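Side-chain contacts in Exo-poly-alpha-D-galacturonosidase (Thermotoga maritima, PDB 3JUR), which probably cleaves galacturonic acid units from the chain ends of polygalacturonic acid, as a hyperthermoactive family 28 glycoside hydrolase: residues 356-361 with 371-376; 388-393 with 422-427. All coordinates share one frame; numbering follows the deposited sequence.

Contact 1. Residues 356-361 with 371-376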
ATOM      1  N   ILE D 356     -10.550  16.267  -6.737  1.00 21.57           N
ATOM      2  CA  ILE D 356      -9.852  17.523  -7.003  1.00 21.91           C
ATOM      3  C   ILE D 356      -9.872  17.779  -8.517  1.00 22.26           C
ATOM      4  O   ILE D 356      -9.400  16.957  -9.301  1.00 22.16           O
ATOM      5  CB  ILE D 356      -8.396  17.490  -6.474  1.00 21.99           C
ATOM      6  CG1 ILE D 356      -8.380  17.346  -4.941  1.00 22.41           C
ATOM      7  CG2 ILE D 356      -7.629  18.738  -6.901  1.00 22.15           C
ATOM      8  CD1 ILE D 356      -7.060  16.794  -4.394  1.00 23.54           C
ATOM      9  N   ARG D 357     -10.433  18.921  -8.910  1.00 22.48           N
ATOM     10  CA  ARG D 357     -10.577  19.277 -10.305  1.00 23.04           C
ATOM     11  C   ARG D 357     -10.023  20.668 -10.576  1.00 22.80           C
ATOM     12  O   ARG D 357     -10.441  21.640  -9.950  1.00 23.00           O
ATOM     13  CB  ARG D 357     -12.056  19.228 -10.727  1.00 22.84           C
ATOM     14  CG  ARG D 357     -12.301  19.616 -12.188  1.00 24.66           C
ATOM     15  CD  ARG D 357     -12.006  18.445 -13.091  1.00 26.67           C
ATOM     16  NE  ARG D 357     -12.097  18.747 -14.519  1.00 28.41           N
ATOM     17  CZ  ARG D 357     -13.215  18.745 -15.241  1.00 29.96           C
ATOM     18  NH1 ARG D 357     -13.155  19.019 -16.537  1.00 31.16           N
ATOM     19  NH2 ARG D 357     -14.390  18.485 -14.685  1.00 31.34           N
ATOM     20  N   ILE D 358      -9.086  20.757 -11.513  1.00 22.57           N
ATOM     21  CA  ILE D 358      -8.630  22.057 -12.007  1.00 22.84           C
ATOM     22  C   ILE D 358      -8.741  22.041 -13.520  1.00 23.04           C
ATOM     23  O   ILE D 358      -8.131  21.196 -14.190  1.00 23.15           O
ATOM     24  CB  ILE D 358      -7.194  22.412 -11.554  1.00 22.89           C
ATOM     25  CG1 ILE D 358      -7.081  22.323 -10.028  1.00 22.61           C
ATOM     26  CG2 ILE D 358      -6.802  23.824 -12.051  1.00 22.54           C
ATOM     27  CD1 ILE D 358      -5.684  22.593  -9.488  1.00 22.62           C
ATOM     28  N   ASN D 359      -9.553  22.952 -14.047  1.00 22.96           N
ATOM     29  CA  ASN D 359      -9.899  22.962 -15.469  1.00 22.95           C
ATOM     30  C   ASN D 359      -9.728  24.348 -16.088  1.00 22.84           C
ATOM     31  O   ASN D 359     -10.385  25.317 -15.658  1.00 22.04           O
ATOM     32  CB  ASN D 359     -11.340  22.466 -15.652  1.00 23.10           C
ATOM     33  CG  ASN D 359     -11.737  22.328 -17.114  1.00 24.52           C
ATOM     34  OD1 ASN D 359     -10.887  22.341 -18.013  1.00 25.61           O
ATOM     35  ND2 ASN D 359     -13.037  22.196 -17.359  1.00 25.30           N
ATOM     36  N   LEU D 360      -8.844  24.446 -17.083  1.00 22.38           N
ATOM     37  CA  LEU D 360      -8.631  25.719 -17.774  1.00 22.76           C
ATOM     38  C   LEU D 360      -9.306  25.746 -19.143  1.00 23.24           C
ATOM     39  O   LEU D 360      -9.007  26.612 -19.968  1.00 23.16           O
ATOM     40  CB  LEU D 360      -7.140  26.064 -17.886  1.00 22.40           C
ATOM     41  CG  LEU D 360      -6.467  26.769 -16.708  1.00 21.99           C
ATOM     42  CD1 LEU D 360      -6.408  25.890 -15.455  1.00 19.70           C
ATOM     43  CD2 LEU D 360      -5.070  27.240 -17.114  1.00 20.85           C
ATOM     44  N   ARG D 361     -10.229  24.809 -19.361  1.00 24.17           N
ATOM     45  CA  ARG D 361     -10.979  24.706 -20.616  1.00 25.29           C
ATOM     46  C   ARG D 361     -12.489  24.788 -20.389  1.00 25.43           C
ATOM     47  O   ARG D 361     -13.262  24.170 -21.118  1.00 25.33           O
ATOM     48  CB  ARG D 361     -10.655  23.396 -21.333  1.00 25.53           C
ATOM     49  CG  ARG D 361      -9.230  23.274 -21.806  1.00 27.71           C
ATOM     50  CD  ARG D 361      -8.867  21.819 -21.944  1.00 32.13           C
ATOM     51  NE  ARG D 361      -7.457  21.596 -21.639  1.00 35.48           N
ATOM     52  CZ  ARG D 361      -6.856  20.411 -21.674  1.00 36.25           C
ATOM     53  NH1 ARG D 361      -7.542  19.319 -22.000  1.00 37.16           N
ATOM     54  NH2 ARG D 361      -5.561  20.321 -21.385  1.00 35.70           N
ATOM     55  N   PRO D 371      -5.512  32.741 -18.131  1.00 22.48           N
ATOM     56  CA  PRO D 371      -5.614  32.866 -16.672  1.00 22.40           C
ATOM     57  C   PRO D 371      -4.378  32.340 -15.945  1.00 22.30           C
ATOM     58  O   PRO D 371      -3.781  31.342 -16.363  1.00 22.25           O
ATOM     59  CB  PRO D 371      -6.841  32.016 -16.330  1.00 22.25           C
ATOM     60  CG  PRO D 371      -6.953  31.034 -17.434  1.00 21.94           C
ATOM     61  CD  PRO D 371      -6.351  31.646 -18.659  1.00 22.64           C
ATOM     62  N   VAL D 372      -3.996  33.015 -14.869  1.00 22.24           N
ATOM     63  CA  VAL D 372      -2.898  32.548 -14.037  1.00 22.20           C
ATOM     64  C   VAL D 372      -3.498  31.606 -12.998  1.00 22.44           C
ATOM     65  O   VAL D 372      -4.329  32.025 -12.197  1.00 22.03           O
ATOM     66  CB  VAL D 372      -2.154  33.725 -13.347  1.00 22.40           C
ATOM     67  CG1 VAL D 372      -1.040  33.200 -12.439  1.00 22.33           C
ATOM     68  CG2 VAL D 372      -1.588  34.704 -14.385  1.00 21.60           C
ATOM     69  N   VAL D 373      -3.113  30.330 -13.042  1.00 22.61           N
ATOM     70  CA  VAL D 373      -3.610  29.337 -12.076  1.00 22.65           C
ATOM     71  C   VAL D 373      -2.412  28.659 -11.428  1.00 23.09           C
ATOM     72  O   VAL D 373      -1.714  27.849 -12.063  1.00 22.98           O
ATOM     73  CB  VAL D 373      -4.568  28.286 -12.721  1.00 22.50           C
ATOM     74  CG1 VAL D 373      -5.124  27.335 -11.664  1.00 22.09           C
ATOM     75  CG2 VAL D 373      -5.729  28.977 -13.459  1.00 22.43           C
ATOM     76  N   ARG D 374      -2.153  29.029 -10.173  1.00 23.00           N
ATOM     77  CA  ARG D 374      -0.987  28.536  -9.432  1.00 23.19           C
ATOM     78  C   ARG D 374      -1.169  28.539  -7.915  1.00 22.73           C
ATOM     79  O   ARG D 374      -2.102  29.162  -7.388  1.00 22.58           O
ATOM     80  CB  ARG D 374       0.285  29.301  -9.823  1.00 23.40           C
ATOM     81  CG  ARG D 374       0.050  30.726 -10.275  1.00 26.39           C
ATOM     82  CD  ARG D 374       0.425  31.787  -9.260  1.00 31.10           C
ATOM     83  NE  ARG D 374       1.803  32.240  -9.436  1.00 33.83           N
ATOM     84  CZ  ARG D 374       2.217  33.503  -9.340  1.00 35.19           C
ATOM     85  NH1 ARG D 374       1.366  34.487  -9.079  1.00 36.61           N
ATOM     86  NH2 ARG D 374       3.497  33.787  -9.514  1.00 34.56           N
ATOM     87  N   SER D 375      -0.276  27.828  -7.227  1.00 22.13           N
ATOM     88  CA  SER D 375      -0.211  27.813  -5.759  1.00 22.18           C
ATOM     89  C   SER D 375      -1.508  27.367  -5.092  1.00 22.29           C
ATOM     90  O   SER D 375      -2.159  28.134  -4.370  1.00 22.09           O
ATOM     91  CB  SER D 375       0.252  29.176  -5.233  1.00 22.05           C
ATOM     92  OG  SER D 375       1.501  29.485  -5.814  1.00 22.58           O
ATOM     93  N   VAL D 376      -1.888  26.123  -5.371  1.00 22.52           N
ATOM     94  CA  VAL D 376      -3.045  25.499  -4.752  1.00 22.58           C
ATOM     95  C   VAL D 376      -2.512  24.387  -3.855  1.00 23.07           C
ATOM     96  O   VAL D 376      -1.693  23.557  -4.286  1.00 22.39           O
ATOM     97  CB  VAL D 376      -4.046  24.937  -5.806  1.00 23.05           C
ATOM     98  CG1 VAL D 376      -5.294  24.347  -5.125  1.00 22.17           C
ATOM     99  CG2 VAL D 376      -4.455  26.027  -6.805  1.00 22.85           C
TER
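Inside the right-handed parallel beta-helix of this family 28 enzyme, I358 of strand 357-359 and L360 just beyond it meet V373 of strand 372-379 and P371 just before it. V373 serves both partners with a different methyl. Its CG1 stands anti to the backbone N (chi1 -176°) and touches I358 CG2 at 3.9 Å, the two side chains overlapping side by side and running opposite ways. That same torsion swings the second methyl towards L360, where the approach is tip to tip: V373 CG2 lies 3.7 Å from L360 CD1. The other branch of the leucine, CD2, rests against the proline ring, 4.2 Å from P371 CG. Cutting L360 back to an alanine removes both methyls and would probably open a gap between V373 CG2 and P371 CG, where the strand passes into the loop. At that exit N359 forms an Asx turn: its OD1 accepts from R361 N at 2.9 Å, with the donor well above the carbonyl plane. L360 and P371 also touch T330 and D398. Strand 357-359 lies between strands 327-329 and 388-393, while M338 of strand 337-349 packs on V373 and I403 of strand 400-406 on I358.

Contact 2. Residues 388-393 with 422-427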
ATOM      1  N   TYR D 388     -12.353  10.308 -10.814  1.00 20.07           N
ATOM      2  CA  TYR D 388     -10.986  10.831 -10.689  1.00 20.27           C
ATOM      3  C   TYR D 388     -10.677  11.268  -9.262  1.00 20.31           C
ATOM      4  O   TYR D 388     -11.513  11.892  -8.606  1.00 20.26           O
ATOM      5  CB  TYR D 388     -10.788  12.049 -11.592  1.00 19.97           C
ATOM      6  CG  TYR D 388     -10.927  11.760 -13.066  1.00 20.59           C
ATOM      7  CD1 TYR D 388      -9.798  11.571 -13.865  1.00 19.10           C
ATOM      8  CD2 TYR D 388     -12.190  11.676 -13.661  1.00 20.54           C
ATOM      9  CE1 TYR D 388      -9.926  11.309 -15.227  1.00 21.38           C
ATOM     10  CE2 TYR D 388     -12.332  11.417 -15.023  1.00 21.31           C
ATOM     11  CZ  TYR D 388     -11.198  11.235 -15.797  1.00 22.12           C
ATOM     12  OH  TYR D 388     -11.346  10.973 -17.132  1.00 23.00           O
ATOM     13  N   ALA D 389      -9.484  10.945  -8.779  1.00 19.97           N
ATOM     14  CA  ALA D 389      -9.006  11.556  -7.541  1.00 19.90           C
ATOM     15  C   ALA D 389      -8.482  12.951  -7.872  1.00 19.66           C
ATOM     16  O   ALA D 389      -8.901  13.944  -7.268  1.00 19.58           O
ATOM     17  CB  ALA D 389      -7.904  10.692  -6.886  1.00 19.64           C
ATOM     18  N   VAL D 390      -7.572  13.018  -8.838  1.00 19.40           N
ATOM     19  CA  VAL D 390      -6.967  14.286  -9.258  1.00 19.74           C
ATOM     20  C   VAL D 390      -7.047  14.429 -10.787  1.00 20.40           C
ATOM     21  O   VAL D 390      -6.502  13.606 -11.533  1.00 20.71           O
ATOM     22  CB  VAL D 390      -5.496  14.409  -8.799  1.00 20.05           C
ATOM     23  CG1 VAL D 390      -4.906  15.750  -9.226  1.00 19.73           C
ATOM     24  CG2 VAL D 390      -5.365  14.241  -7.290  1.00 19.18           C
ATOM     25  N   ARG D 391      -7.746  15.468 -11.236  1.00 20.47           N
ATOM     26  CA  ARG D 391      -7.871  15.780 -12.648  1.00 20.49           C
ATOM     27  C   ARG D 391      -7.477  17.243 -12.858  1.00 20.93           C
ATOM     28  O   ARG D 391      -8.197  18.155 -12.438  1.00 20.11           O
ATOM     29  CB  ARG D 391      -9.303  15.517 -13.113  1.00 21.19           C
ATOM     30  CG  ARG D 391      -9.523  15.646 -14.617  1.00 21.43           C
ATOM     31  CD  ARG D 391     -10.992  15.438 -14.952  1.00 22.24           C
ATOM     32  NE  ARG D 391     -11.246  15.571 -16.380  1.00 22.53           N
ATOM     33  CZ  ARG D 391     -12.425  15.369 -16.968  1.00 23.51           C
ATOM     34  NH1 ARG D 391     -13.500  15.034 -16.259  1.00 23.01           N
ATOM     35  NH2 ARG D 391     -12.527  15.514 -18.282  1.00 23.00           N
ATOM     36  N   ILE D 392      -6.311  17.460 -13.474  1.00 21.00           N
ATOM     37  CA  ILE D 392      -5.757  18.811 -13.632  1.00 21.43           C
ATOM     38  C   ILE D 392      -5.422  19.058 -15.095  1.00 21.61           C
ATOM     39  O   ILE D 392      -4.588  18.366 -15.675  1.00 21.43           O
ATOM     40  CB  ILE D 392      -4.507  19.050 -12.725  1.00 21.50           C
ATOM     41  CG1 ILE D 392      -4.904  18.975 -11.248  1.00 20.54           C
ATOM     42  CG2 ILE D 392      -3.831  20.413 -13.054  1.00 21.04           C
ATOM     43  CD1 ILE D 392      -3.727  18.837 -10.283  1.00 20.98           C
ATOM     44  N   GLU D 393      -6.107  20.025 -15.695  1.00 21.74           N
ATOM     45  CA  GLU D 393      -5.913  20.312 -17.112  1.00 22.52           C
ATOM     46  C   GLU D 393      -5.652  21.794 -17.389  1.00 21.96           C
ATOM     47  O   GLU D 393      -6.545  22.651 -17.250  1.00 22.01           O
ATOM     48  CB  GLU D 393      -7.089  19.765 -17.933  1.00 22.41           C
ATOM     49  CG  GLU D 393      -7.128  18.238 -17.921  1.00 25.51           C
ATOM     50  CD  GLU D 393      -8.450  17.641 -18.384  1.00 28.23           C
ATOM     51  OE1 GLU D 393      -8.462  17.031 -19.479  1.00 29.96           O
ATOM     52  OE2 GLU D 393      -9.466  17.766 -17.662  1.00 28.17           O
ATOM     53  N   GLY D 422       0.434  20.658 -16.710  1.00 21.74           N
ATOM     54  CA  GLY D 422       0.436  21.023 -15.310  1.00 21.72           C
ATOM     55  C   GLY D 422       1.692  20.566 -14.603  1.00 21.91           C
ATOM     56  O   GLY D 422       2.474  19.770 -15.135  1.00 21.98           O
ATOM     57  N   GLN D 423       1.867  21.080 -13.396  1.00 22.26           N
ATOM     58  CA  GLN D 423       2.991  20.761 -12.534  1.00 22.79           C
ATOM     59  C   GLN D 423       2.375  20.301 -11.211  1.00 22.64           C
ATOM     60  O   GLN D 423       1.748  21.089 -10.511  1.00 22.83           O
ATOM     61  CB  GLN D 423       3.856  22.016 -12.356  1.00 22.89           C
ATOM     62  CG  GLN D 423       5.152  21.836 -11.560  1.00 24.52           C
ATOM     63  CD  GLN D 423       5.773  23.172 -11.164  1.00 27.13           C
ATOM     64  OE1 GLN D 423       5.066  24.109 -10.785  1.00 27.85           O
ATOM     65  NE2 GLN D 423       7.101  23.262 -11.250  1.00 27.49           N
ATOM     66  N   LEU D 424       2.512  19.015 -10.896  1.00 22.55           N
ATOM     67  CA  LEU D 424       1.883  18.454  -9.701  1.00 22.49           C
ATOM     68  C   LEU D 424       2.924  17.864  -8.754  1.00 22.55           C
ATOM     69  O   LEU D 424       3.783  17.071  -9.163  1.00 21.70           O
ATOM     70  CB  LEU D 424       0.827  17.393 -10.082  1.00 22.71           C
ATOM     71  CG  LEU D 424       0.095  16.587  -8.999  1.00 22.87           C
ATOM     72  CD1 LEU D 424      -0.771  17.475  -8.113  1.00 22.92           C
ATOM     73  CD2 LEU D 424      -0.753  15.452  -9.622  1.00 23.47           C
ATOM     74  N   GLY D 425       2.841  18.273  -7.491  1.00 22.19           N
ATOM     75  CA  GLY D 425       3.628  17.663  -6.431  1.00 22.47           C
ATOM     76  C   GLY D 425       2.753  16.992  -5.389  1.00 22.88           C
ATOM     77  O   GLY D 425       1.695  17.524  -5.000  1.00 22.85           O
ATOM     78  N   MET D 426       3.188  15.814  -4.951  1.00 23.12           N
ATOM     79  CA  MET D 426       2.535  15.082  -3.864  1.00 23.50           C
ATOM     80  C   MET D 426       3.591  14.618  -2.860  1.00 23.60           C
ATOM     81  O   MET D 426       4.657  14.131  -3.250  1.00 23.17           O
ATOM     82  CB  MET D 426       1.733  13.891  -4.399  1.00 24.15           C
ATOM     83  CG  MET D 426       0.726  14.261  -5.497  1.00 25.77           C
ATOM     84  SD  MET D 426      -0.474  12.973  -5.895  1.00 31.02           S
ATOM     85  CE  MET D 426      -1.692  13.251  -4.625  1.00 30.51           C
ATOM     86  N   GLU D 427       3.307  14.809  -1.574  1.00 23.32           N
ATOM     87  CA  GLU D 427       4.212  14.397  -0.506  1.00 24.00           C
ATOM     88  C   GLU D 427       3.432  13.637   0.567  1.00 23.36           C
ATOM     89  O   GLU D 427       2.430  14.132   1.054  1.00 22.98           O
ATOM     90  CB  GLU D 427       4.935  15.614   0.088  1.00 24.40           C
ATOM     91  CG  GLU D 427       5.819  16.353  -0.922  1.00 28.22           C
ATOM     92  CD  GLU D 427       6.719  17.416  -0.301  1.00 33.42           C
ATOM     93  OE1 GLU D 427       6.737  17.559   0.944  1.00 34.50           O
ATOM     94  OE2 GLU D 427       7.417  18.115  -1.074  1.00 35.25           O
TER
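R391 NE donates to E393 OE2 at 3.1 Å, a salt bridge between two residues on the outer side of one strand. The bond is bent, with an N-H...O angle of 137°, and the nitrogen comes to OE2 from above the carboxylate plane. R391 is stretched out fully and lies along the ring of Y388: its CD sits over the ring centre, 4.0 Å above the plane, and Y388 CZ lies under one face of the guanidinium, offset toward its rim. A further salt bridge, from R391 NH1 to E354, helps fix the guanidinium in its rotation.

The other side of the same strand faces into the beta-helix, and here L424 reaches across from the 422-427 wall. The trans chi1 (176°) sends the isobutyl group across the interior, and its fork serves two partners. CD1 meets I392 CD1 at 3.9 Å, while CD2 lies more loosely on V390 CG1, at 4.2 Å; both pairs meet at a slant. G422 stands near I392; a side chain here would find little room, since a beta carbon would lie about 3.4 Å from I392 CG2. M426 points inward too and packs on M431, and I405 of strand 400-406 touches V390, L424 and M426. On the outer side of its strand, Q423 hydrogen-bonds to the backbone N of D402 and the hydroxyl of Y440.

The two chemistries are therefore sorted by side. Between the walls only methyl-bearing chains meet, which gives ordinary van der Waals packing with no directional bond, while ionic and amide groups are paired on the strands' outward surfaces.

How the contacts relate
Both contacts lie inside the same beta-helix, their centres about 10 Å apart: contact 1 falls within one turn, whereas contact 2 reaches from one turn to the next, past strand 400-406. Strands 357-359 and 388-393 are parallel neighbours in one sheet, joined by probable hydrogen bonds from I358 O to E393 N (2.8 Å) and from I356 N to A389 O (2.9 Å). On the inner side I358 packs on I392, and strand 400-406 serves both contacts: V400 touches L360 and I392, while I405 touches I356 and V390. On the outer side the two arginines run together, R357 NE lying 3.5 Å from R391 CD. Both contacts are thus interior packing of one continuous stack, contact 2 lying nearer the C-terminal end.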